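Local atomic coordinates of putative uncharacterized protein (Coprinopsis cinerea, PDB entry 3W9A), a protein that probably hydrolyses beta-linked glucans through this catalytic domain of glycoside hydrolase family 131, built as a beta-jelly roll. Residues A[41-46]-A[67-72]; A[95-100]-A[158-163]. All blocks are in the same frame, centred on the assembly; numbering follows the deposited sequence.

Contact 1 of 2, residues A[41-46]-A[67-72]; sequences SRYLNL and DTTATW
R42 and Y43 both reach T69, and the hydroxyl OG1 of that threonine is where the polar bonds of the contact converge. R42 NH1 donates to T69 OG1 at 2.9 Å, nearly straight (163° at the hydrogen) and in the guanidinium plane; the arginine chain is extended up to a bend at chi3 (-60°) that sets NE. Y43 OH also donates to T69 OG1, at 2.8 Å, and in turn takes a hydrogen bond from G38 N. T69 OG1 donates to D67 OD1 at 2.6 Å, on the syn side of the carboxylate. The same OD1 accepts from T69 N, which makes an Asx turn inside the type I beta turn D67 to A70.

R42 NE stays 4.4 Å from D67 OD2, too far for a salt bridge, although R42 CD lies 3.3 Å from that oxygen. The Y43 ring meets A70 CB through CE1 at 3.8 Å, while R42 CB sits over the centre of one ring face. An alanine in place of T69 would probably leave R42 NH1 and Y43 OH without their shared acceptor and D67 OD1 with one donor fewer. With two donors and one acceptor around it, T69 OG1 links the two segments by a directed chain of hydrogen bonds that ends on the carboxylate, whose negative charge would probably favour T69 OG1 as the donor.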
ATOM      1  N   SER A  41       2.315 -15.499   9.978  1.00 13.07           N
ATOM      2  CA  SER A  41       3.022 -14.649  10.942  1.00 13.05           C
ATOM      3  C   SER A  41       4.502 -14.340  10.587  1.00 13.02           C
ATOM      4  O   SER A  41       5.088 -13.467  11.194  1.00 12.60           O
ATOM      5  CB  SER A  41       2.972 -15.264  12.331  1.00 13.20           C
ATOM      6  OG  SER A  41       3.822 -16.388  12.367  1.00 13.27           O
ATOM      7  N   ARG A  42       5.096 -15.061   9.637  1.00 13.31           N
ATOM      8  CA  ARG A  42       6.409 -14.683   9.095  1.00 14.16           C
ATOM      9  C   ARG A  42       6.315 -13.426   8.188  1.00 13.34           C
ATOM     10  O   ARG A  42       7.299 -12.695   8.021  1.00 12.80           O
ATOM     11  CB  ARG A  42       7.001 -15.844   8.305  1.00 15.91           C
ATOM     12  CG  ARG A  42       8.455 -15.659   7.911  1.00 17.95           C
ATOM     13  CD  ARG A  42       8.959 -16.826   7.085  1.00 19.61           C
ATOM     14  NE  ARG A  42       8.875 -18.080   7.818  1.00 21.06           N
ATOM     15  CZ  ARG A  42       9.131 -19.274   7.291  1.00 23.09           C
ATOM     16  NH1 ARG A  42       9.473 -19.386   6.018  1.00 23.44           N
ATOM     17  NH2 ARG A  42       9.034 -20.364   8.044  1.00 24.46           N
ATOM     18  N   TYR A  43       5.128 -13.172   7.629  1.00 12.02           N
ATOM     19  CA  TYR A  43       4.950 -12.131   6.606  1.00 11.49           C
ATOM     20  C   TYR A  43       4.008 -10.985   6.983  1.00 10.80           C
ATOM     21  O   TYR A  43       4.183  -9.852   6.526  1.00 10.08           O
ATOM     22  CB  TYR A  43       4.438 -12.777   5.325  1.00 11.83           C
ATOM     23  CG  TYR A  43       5.195 -14.015   4.913  1.00 12.01           C
ATOM     24  CD1 TYR A  43       6.569 -13.960   4.619  1.00 12.13           C
ATOM     25  CD2 TYR A  43       4.552 -15.227   4.816  1.00 12.23           C
ATOM     26  CE1 TYR A  43       7.261 -15.093   4.240  1.00 12.11           C
ATOM     27  CE2 TYR A  43       5.234 -16.365   4.454  1.00 12.30           C
ATOM     28  CZ  TYR A  43       6.585 -16.299   4.180  1.00 12.31           C
ATOM     29  OH  TYR A  43       7.229 -17.446   3.803  1.00 11.99           O
ATOM     30  N   LEU A  44       3.004 -11.286   7.795  1.00 10.53           N
ATOM     31  CA  LEU A  44       1.997 -10.300   8.176  1.00 10.69           C
ATOM     32  C   LEU A  44       1.806 -10.268   9.677  1.00 10.70           C
ATOM     33  O   LEU A  44       1.510 -11.285  10.292  1.00 10.42           O
ATOM     34  CB  LEU A  44       0.661 -10.597   7.477  1.00 10.42           C
ATOM     35  CG  LEU A  44       0.667 -10.523   5.946  1.00 10.55           C
ATOM     36  CD1 LEU A  44      -0.656 -11.022   5.392  1.00 10.64           C
ATOM     37  CD2 LEU A  44       0.982  -9.112   5.414  1.00 10.41           C
ATOM     38  N   ASN A  45       1.995  -9.092  10.267  1.00 11.04           N
ATOM     39  CA  ASN A  45       1.778  -8.906  11.688  1.00 11.61           C
ATOM     40  C   ASN A  45       1.040  -7.611  11.970  1.00 12.49           C
ATOM     41  O   ASN A  45       1.160  -6.634  11.230  1.00 13.24           O
ATOM     42  CB  ASN A  45       3.104  -8.945  12.450  1.00 11.73           C
ATOM     43  CG  ASN A  45       3.753 -10.296  12.379  1.00 11.43           C
ATOM     44  OD1 ASN A  45       4.621 -10.544  11.526  1.00 11.57           O
ATOM     45  ND2 ASN A  45       3.279 -11.216  13.210  1.00 11.20           N
ATOM     46  N   LEU A  46       0.293  -7.615  13.067  1.00 13.64           N
ATOM     47  CA  LEU A  46      -0.628  -6.549  13.424  1.00 14.36           C
ATOM     48  C   LEU A  46      -0.343  -6.053  14.837  1.00 15.19           C
ATOM     49  O   LEU A  46      -0.068  -6.858  15.728  1.00 15.92           O
ATOM     50  CB  LEU A  46      -2.050  -7.090  13.341  1.00 14.86           C
ATOM     51  CG  LEU A  46      -2.476  -7.638  11.969  1.00 14.83           C
ATOM     52  CD1 LEU A  46      -3.278  -8.933  12.094  1.00 15.12           C
ATOM     53  CD2 LEU A  46      -3.247  -6.587  11.194  1.00 15.27           C
ATOM     54  N   ASP A  67      11.058 -11.792   3.409  1.00 13.67           N
ATOM     55  CA  ASP A  67      12.362 -12.407   3.635  1.00 13.58           C
ATOM     56  C   ASP A  67      12.643 -13.348   2.489  1.00 12.84           C
ATOM     57  O   ASP A  67      11.867 -13.384   1.519  1.00 12.40           O
ATOM     58  CB  ASP A  67      12.448 -13.097   5.013  1.00 14.31           C
ATOM     59  CG  ASP A  67      11.538 -14.311   5.143  1.00 14.99           C
ATOM     60  OD1 ASP A  67      10.987 -14.827   4.146  1.00 14.81           O
ATOM     61  OD2 ASP A  67      11.357 -14.745   6.289  1.00 16.35           O
ATOM     62  N   THR A  68      13.740 -14.103   2.591  1.00 12.42           N
ATOM     63  CA  THR A  68      14.169 -14.974   1.516  1.00 12.17           C
ATOM     64  C   THR A  68      13.177 -16.094   1.226  1.00 12.03           C
ATOM     65  O   THR A  68      13.190 -16.632   0.138  1.00 12.11           O
ATOM     66  CB  THR A  68      15.555 -15.611   1.767  1.00 12.48           C
ATOM     67  OG1 THR A  68      15.507 -16.476   2.902  1.00 13.18           O
ATOM     68  CG2 THR A  68      16.569 -14.569   1.981  1.00 12.63           C
ATOM     69  N   THR A  69      12.300 -16.419   2.175  1.00 11.79           N
ATOM     70  CA  THR A  69      11.267 -17.432   1.934  1.00 11.87           C
ATOM     71  C   THR A  69       9.971 -16.882   1.336  1.00 11.47           C
ATOM     72  O   THR A  69       9.038 -17.649   1.111  1.00 11.29           O
ATOM     73  CB  THR A  69      10.888 -18.162   3.219  1.00 12.04           C
ATOM     74  OG1 THR A  69      10.060 -17.301   4.039  1.00 12.52           O
ATOM     75  CG2 THR A  69      12.146 -18.614   3.983  1.00 12.22           C
ATOM     76  N   ALA A  70       9.905 -15.574   1.090  1.00 10.95           N
ATOM     77  CA  ALA A  70       8.666 -14.928   0.632  1.00 10.84           C
ATOM     78  C   ALA A  70       8.538 -15.019  -0.883  1.00 10.87           C
ATOM     79  O   ALA A  70       8.573 -14.019  -1.591  1.00 11.36           O
ATOM     80  CB  ALA A  70       8.636 -13.471   1.078  1.00 10.96           C
ATOM     81  N   THR A  71       8.403 -16.231  -1.381  1.00 10.94           N
ATOM     82  CA  THR A  71       8.555 -16.493  -2.788  1.00 11.13           C
ATOM     83  C   THR A  71       7.263 -17.150  -3.245  1.00 11.79           C
ATOM     84  O   THR A  71       6.870 -18.176  -2.696  1.00 11.53           O
ATOM     85  CB  THR A  71       9.779 -17.402  -3.021  1.00 11.29           C
ATOM     86  OG1 THR A  71       9.743 -18.517  -2.137  1.00 11.00           O
ATOM     87  CG2 THR A  71      11.047 -16.650  -2.722  1.00 11.32           C
ATOM     88  N   TRP A  72       6.581 -16.543  -4.214  1.00 11.92           N
ATOM     89  CA  TRP A  72       5.278 -17.055  -4.637  1.00 12.10           C
ATOM     90  C   TRP A  72       5.342 -17.653  -6.042  1.00 12.66           C
ATOM     91  O   TRP A  72       5.273 -18.889  -6.216  1.00 12.98           O
ATOM     92  CB  TRP A  72       4.221 -15.951  -4.554  1.00 11.93           C
ATOM     93  CG  TRP A  72       2.886 -16.408  -4.985  1.00 11.30           C
ATOM     94  CD1 TRP A  72       2.172 -17.414  -4.438  1.00 11.13           C
ATOM     95  CD2 TRP A  72       2.104 -15.893  -6.065  1.00 11.09           C
ATOM     96  NE1 TRP A  72       0.990 -17.567  -5.102  1.00 11.20           N
ATOM     97  CE2 TRP A  72       0.919 -16.643  -6.107  1.00 11.01           C
ATOM     98  CE3 TRP A  72       2.285 -14.864  -6.997  1.00 11.09           C
ATOM     99  CZ2 TRP A  72      -0.093 -16.401  -7.038  1.00 11.19           C
ATOM    100  CZ3 TRP A  72       1.283 -14.620  -7.933  1.00 11.00           C
ATOM    101  CH2 TRP A  72       0.110 -15.391  -7.952  1.00 11.25           C
TER

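Contact 2 of 2, residues A[95-100]-A[158-163]; sequences FYHFSI and NFAYDI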
ATOM      1  N   PHE A  95     -10.375   7.220  -5.111  1.00 10.30           N
ATOM      2  CA  PHE A  95      -9.205   7.630  -4.361  1.00 10.25           C
ATOM      3  C   PHE A  95      -8.747   6.461  -3.535  1.00  9.69           C
ATOM      4  O   PHE A  95      -9.486   5.953  -2.684  1.00  9.01           O
ATOM      5  CB  PHE A  95      -9.542   8.846  -3.495  1.00 10.15           C
ATOM      6  CG  PHE A  95      -9.968  10.039  -4.302  1.00 10.68           C
ATOM      7  CD1 PHE A  95     -11.284  10.185  -4.723  1.00 10.80           C
ATOM      8  CD2 PHE A  95      -9.034  11.000  -4.688  1.00 11.23           C
ATOM      9  CE1 PHE A  95     -11.659  11.284  -5.485  1.00 11.00           C
ATOM     10  CE2 PHE A  95      -9.411  12.094  -5.451  1.00 11.14           C
ATOM     11  CZ  PHE A  95     -10.722  12.238  -5.843  1.00 11.08           C
ATOM     12  N   TYR A  96      -7.532   6.017  -3.818  1.00  9.66           N
ATOM     13  CA  TYR A  96      -6.996   4.842  -3.160  1.00  9.76           C
ATOM     14  C   TYR A  96      -6.083   5.338  -2.052  1.00 10.14           C
ATOM     15  O   TYR A  96      -4.975   5.827  -2.335  1.00 10.17           O
ATOM     16  CB  TYR A  96      -6.203   3.989  -4.144  1.00  9.56           C
ATOM     17  CG  TYR A  96      -6.980   3.068  -5.056  1.00  9.36           C
ATOM     18  CD1 TYR A  96      -8.019   3.532  -5.844  1.00  9.22           C
ATOM     19  CD2 TYR A  96      -6.643   1.705  -5.140  1.00  9.18           C
ATOM     20  CE1 TYR A  96      -8.708   2.676  -6.695  1.00  9.26           C
ATOM     21  CE2 TYR A  96      -7.316   0.851  -5.984  1.00  9.24           C
ATOM     22  CZ  TYR A  96      -8.345   1.336  -6.768  1.00  9.23           C
ATOM     23  OH  TYR A  96      -9.002   0.457  -7.605  1.00  9.25           O
ATOM     24  N   HIS A  97      -6.544   5.222  -0.813  1.00 10.12           N
ATOM     25  CA  HIS A  97      -5.800   5.764   0.332  1.00 10.44           C
ATOM     26  C   HIS A  97      -4.942   4.714   1.012  1.00 10.58           C
ATOM     27  O   HIS A  97      -5.339   3.540   1.144  1.00 10.72           O
ATOM     28  CB  HIS A  97      -6.740   6.287   1.401  1.00 10.53           C
ATOM     29  CG  HIS A  97      -7.463   7.538   1.039  1.00 11.09           C
ATOM     30  ND1 HIS A  97      -7.143   8.757   1.589  1.00 11.32           N
ATOM     31  CD2 HIS A  97      -8.517   7.758   0.219  1.00 11.33           C
ATOM     32  CE1 HIS A  97      -7.964   9.679   1.116  1.00 11.64           C
ATOM     33  NE2 HIS A  97      -8.799   9.102   0.275  1.00 11.58           N
ATOM     34  N   PHE A  98      -3.787   5.151   1.483  1.00 10.46           N
ATOM     35  CA  PHE A  98      -2.975   4.361   2.394  1.00 11.04           C
ATOM     36  C   PHE A  98      -1.916   5.251   3.009  1.00 11.27           C
ATOM     37  O   PHE A  98      -1.619   6.347   2.490  1.00 10.52           O
ATOM     38  CB  PHE A  98      -2.287   3.186   1.688  1.00 11.12           C
ATOM     39  CG  PHE A  98      -1.392   3.598   0.556  1.00 11.27           C
ATOM     40  CD1 PHE A  98      -0.015   3.713   0.744  1.00 11.08           C
ATOM     41  CD2 PHE A  98      -1.924   3.875  -0.697  1.00 11.33           C
ATOM     42  CE1 PHE A  98       0.804   4.118  -0.289  1.00 11.12           C
ATOM     43  CE2 PHE A  98      -1.102   4.283  -1.736  1.00 11.43           C
ATOM     44  CZ  PHE A  98       0.262   4.394  -1.530  1.00 11.19           C
ATOM     45  N   SER A  99      -1.339   4.757   4.100  1.00 12.05           N
ATOM     46  CA  SER A  99      -0.189   5.364   4.756  1.00 12.66           C
ATOM     47  C   SER A  99       0.878   4.311   4.946  1.00 12.71           C
ATOM     48  O   SER A  99       0.584   3.188   5.352  1.00 12.26           O
ATOM     49  CB  SER A  99      -0.559   5.929   6.141  1.00 13.63           C
ATOM     50  OG  SER A  99      -1.674   6.809   6.066  1.00 15.12           O
ATOM     51  N   ILE A 100       2.120   4.702   4.714  1.00 12.44           N
ATOM     52  CA  ILE A 100       3.226   3.792   4.756  1.00 12.26           C
ATOM     53  C   ILE A 100       4.424   4.396   5.516  1.00 12.06           C
ATOM     54  O   ILE A 100       4.628   5.622   5.553  1.00 11.12           O
ATOM     55  CB  ILE A 100       3.566   3.364   3.311  1.00 12.77           C
ATOM     56  CG1 ILE A 100       4.570   2.218   3.283  1.00 13.15           C
ATOM     57  CG2 ILE A 100       4.097   4.519   2.488  1.00 12.82           C
ATOM     58  CD1 ILE A 100       4.533   1.426   1.992  1.00 13.36           C
ATOM     59  N   ASN A 158       1.562   9.587   4.006  1.00 12.36           N
ATOM     60  CA  ASN A 158       0.167   9.428   3.631  1.00 12.34           C
ATOM     61  C   ASN A 158       0.060   9.637   2.159  1.00 11.66           C
ATOM     62  O   ASN A 158       0.661  10.570   1.626  1.00 11.79           O
ATOM     63  CB  ASN A 158      -0.728  10.460   4.320  1.00 12.48           C
ATOM     64  CG  ASN A 158      -0.501  10.529   5.809  1.00 13.03           C
ATOM     65  OD1 ASN A 158      -0.248  11.618   6.377  1.00 13.90           O
ATOM     66  ND2 ASN A 158      -0.603   9.383   6.466  1.00 12.92           N
ATOM     67  N   PHE A 159      -0.715   8.790   1.498  1.00 11.31           N
ATOM     68  CA  PHE A 159      -0.977   8.942   0.078  1.00 10.97           C
ATOM     69  C   PHE A 159      -2.416   8.684  -0.266  1.00 11.09           C
ATOM     70  O   PHE A 159      -3.123   7.909   0.414  1.00 11.09           O
ATOM     71  CB  PHE A 159      -0.151   7.971  -0.743  1.00 11.02           C
ATOM     72  CG  PHE A 159       1.337   8.165  -0.622  1.00 11.12           C
ATOM     73  CD1 PHE A 159       1.982   9.154  -1.354  1.00 11.45           C
ATOM     74  CD2 PHE A 159       2.091   7.353   0.198  1.00 11.23           C
ATOM     75  CE1 PHE A 159       3.359   9.325  -1.276  1.00 11.43           C
ATOM     76  CE2 PHE A 159       3.463   7.512   0.294  1.00 11.24           C
ATOM     77  CZ  PHE A 159       4.103   8.495  -0.457  1.00 11.49           C
ATOM     78  N   ALA A 160      -2.840   9.323  -1.346  1.00 10.72           N
ATOM     79  CA  ALA A 160      -3.964   8.834  -2.113  1.00 10.79           C
ATOM     80  C   ALA A 160      -3.686   8.942  -3.613  1.00 11.20           C
ATOM     81  O   ALA A 160      -3.215   9.980  -4.125  1.00 10.71           O
ATOM     82  CB  ALA A 160      -5.251   9.541  -1.718  1.00 10.73           C
ATOM     83  N   TYR A 161      -3.948   7.836  -4.317  1.00 11.54           N
ATOM     84  CA  TYR A 161      -3.970   7.829  -5.758  1.00 11.54           C
ATOM     85  C   TYR A 161      -5.345   8.349  -6.204  1.00 11.94           C
ATOM     86  O   TYR A 161      -6.377   7.787  -5.875  1.00 12.19           O
ATOM     87  CB  TYR A 161      -3.744   6.421  -6.318  1.00 11.57           C
ATOM     88  CG  TYR A 161      -2.474   5.696  -5.910  1.00 11.41           C
ATOM     89  CD1 TYR A 161      -1.334   6.381  -5.466  1.00 11.46           C
ATOM     90  CD2 TYR A 161      -2.401   4.315  -6.005  1.00 11.27           C
ATOM     91  CE1 TYR A 161      -0.173   5.704  -5.119  1.00 11.56           C
ATOM     92  CE2 TYR A 161      -1.246   3.630  -5.682  1.00 11.47           C
ATOM     93  CZ  TYR A 161      -0.130   4.319  -5.232  1.00 11.62           C
ATOM     94  OH  TYR A 161       1.012   3.611  -4.897  1.00 12.01           O
ATOM     95  N   ASP A 162      -5.334   9.448  -6.940  1.00 12.43           N
ATOM     96  CA  ASP A 162      -6.531  10.093  -7.458  1.00 13.02           C
ATOM     97  C   ASP A 162      -6.676   9.556  -8.862  1.00 12.98           C
ATOM     98  O   ASP A 162      -6.016  10.056  -9.777  1.00 12.77           O
ATOM     99  CB  ASP A 162      -6.263  11.606  -7.465  1.00 13.73           C
ATOM    100  CG  ASP A 162      -7.401  12.428  -8.035  1.00 14.33           C
ATOM    101  OD1 ASP A 162      -8.185  11.928  -8.868  1.00 14.67           O
ATOM    102  OD2 ASP A 162      -7.495  13.610  -7.621  1.00 14.88           O
ATOM    103  N   ILE A 163      -7.489   8.510  -9.025  1.00 13.06           N
ATOM    104  CA  ILE A 163      -7.566   7.789 -10.291  1.00 13.31           C
ATOM    105  C   ILE A 163      -8.879   8.137 -10.991  1.00 13.73           C
ATOM    106  O   ILE A 163      -9.965   7.971 -10.421  1.00 13.68           O
ATOM    107  CB  ILE A 163      -7.444   6.257 -10.107  1.00 13.43           C
ATOM    108  CG1 ILE A 163      -6.150   5.914  -9.345  1.00 13.53           C
ATOM    109  CG2 ILE A 163      -7.439   5.560 -11.454  1.00 13.44           C
ATOM    110  CD1 ILE A 163      -6.027   4.463  -8.923  1.00 13.47           C
TER
HETATM  111  O   HOH W   1      -4.192   8.703   2.623  1.00 20.30           O
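Neighbouring antiparallel strands in one sheet of the beta-jelly roll meet here, with Y96 paired to Y161 and F98 to F159. Both are hydrogen-bonded pairs: Y96 N donates to Y161 O at 2.9 Å and F98 N to F159 O at 3.0 Å, with return bonds from Y161 N and F159 N. The bond from F159 N to F98 O, 2.8 Å long, runs almost along the C=O axis.

On the face of the sheet that carries F98, F159 and Y161, these three form an aromatic cluster. A chi1 of 59° sets F98 CG between its own backbone N and carbonyl carbon, and F159 CB packs over one face of its ring. The edge of the F98 ring meets the face of Y161 in a T-shaped pair, centroids 5.2 Å apart and planes at 78°. I100 CG2 touches the edge of the F159 ring, and I163 CD1 makes a CH-pi contact over one face of Y96.

This is the inner side of the sandwich: L126 and F119 of the opposing sheet pack on it, and Y161 OH bonds to M117 O there.

On the other face of the sheet, A160 CB stands over the centre of the H97 ring, 3.9 Å from its centroid. H97 NE2 bonds to E223, and water 1 joins H97 ND1 to F159 O, donating to that oxygen at 2.6 Å. F95 and D162 lie side by side; F95 CE2 comes within 3.3 Å of D162 OD2, which also takes a hydrogen bond from W173 NE1 and forms a salt bridge with K183 NZ.

Contact 2 is core and contact 1 lies nearer the periphery: their centres are about 8 and 16 Å from the centre of the chain. They do not touch, the nearest atoms being about 11 Å apart, yet both reach one antiparallel sheet, where strand 213-224 pairs with 61-66 as well as with 93-101. Contact 2 joins two long neighbouring strands of that sheet, so backbone bonds and an aromatic cluster do the work. Contact 1 ties R42 and Y43, next to strand 44-47, to the turn that follows strand 61-66; its cross-bonds come from side chains, and its polar atoms gather on a single hydroxyl, with far less surface buried.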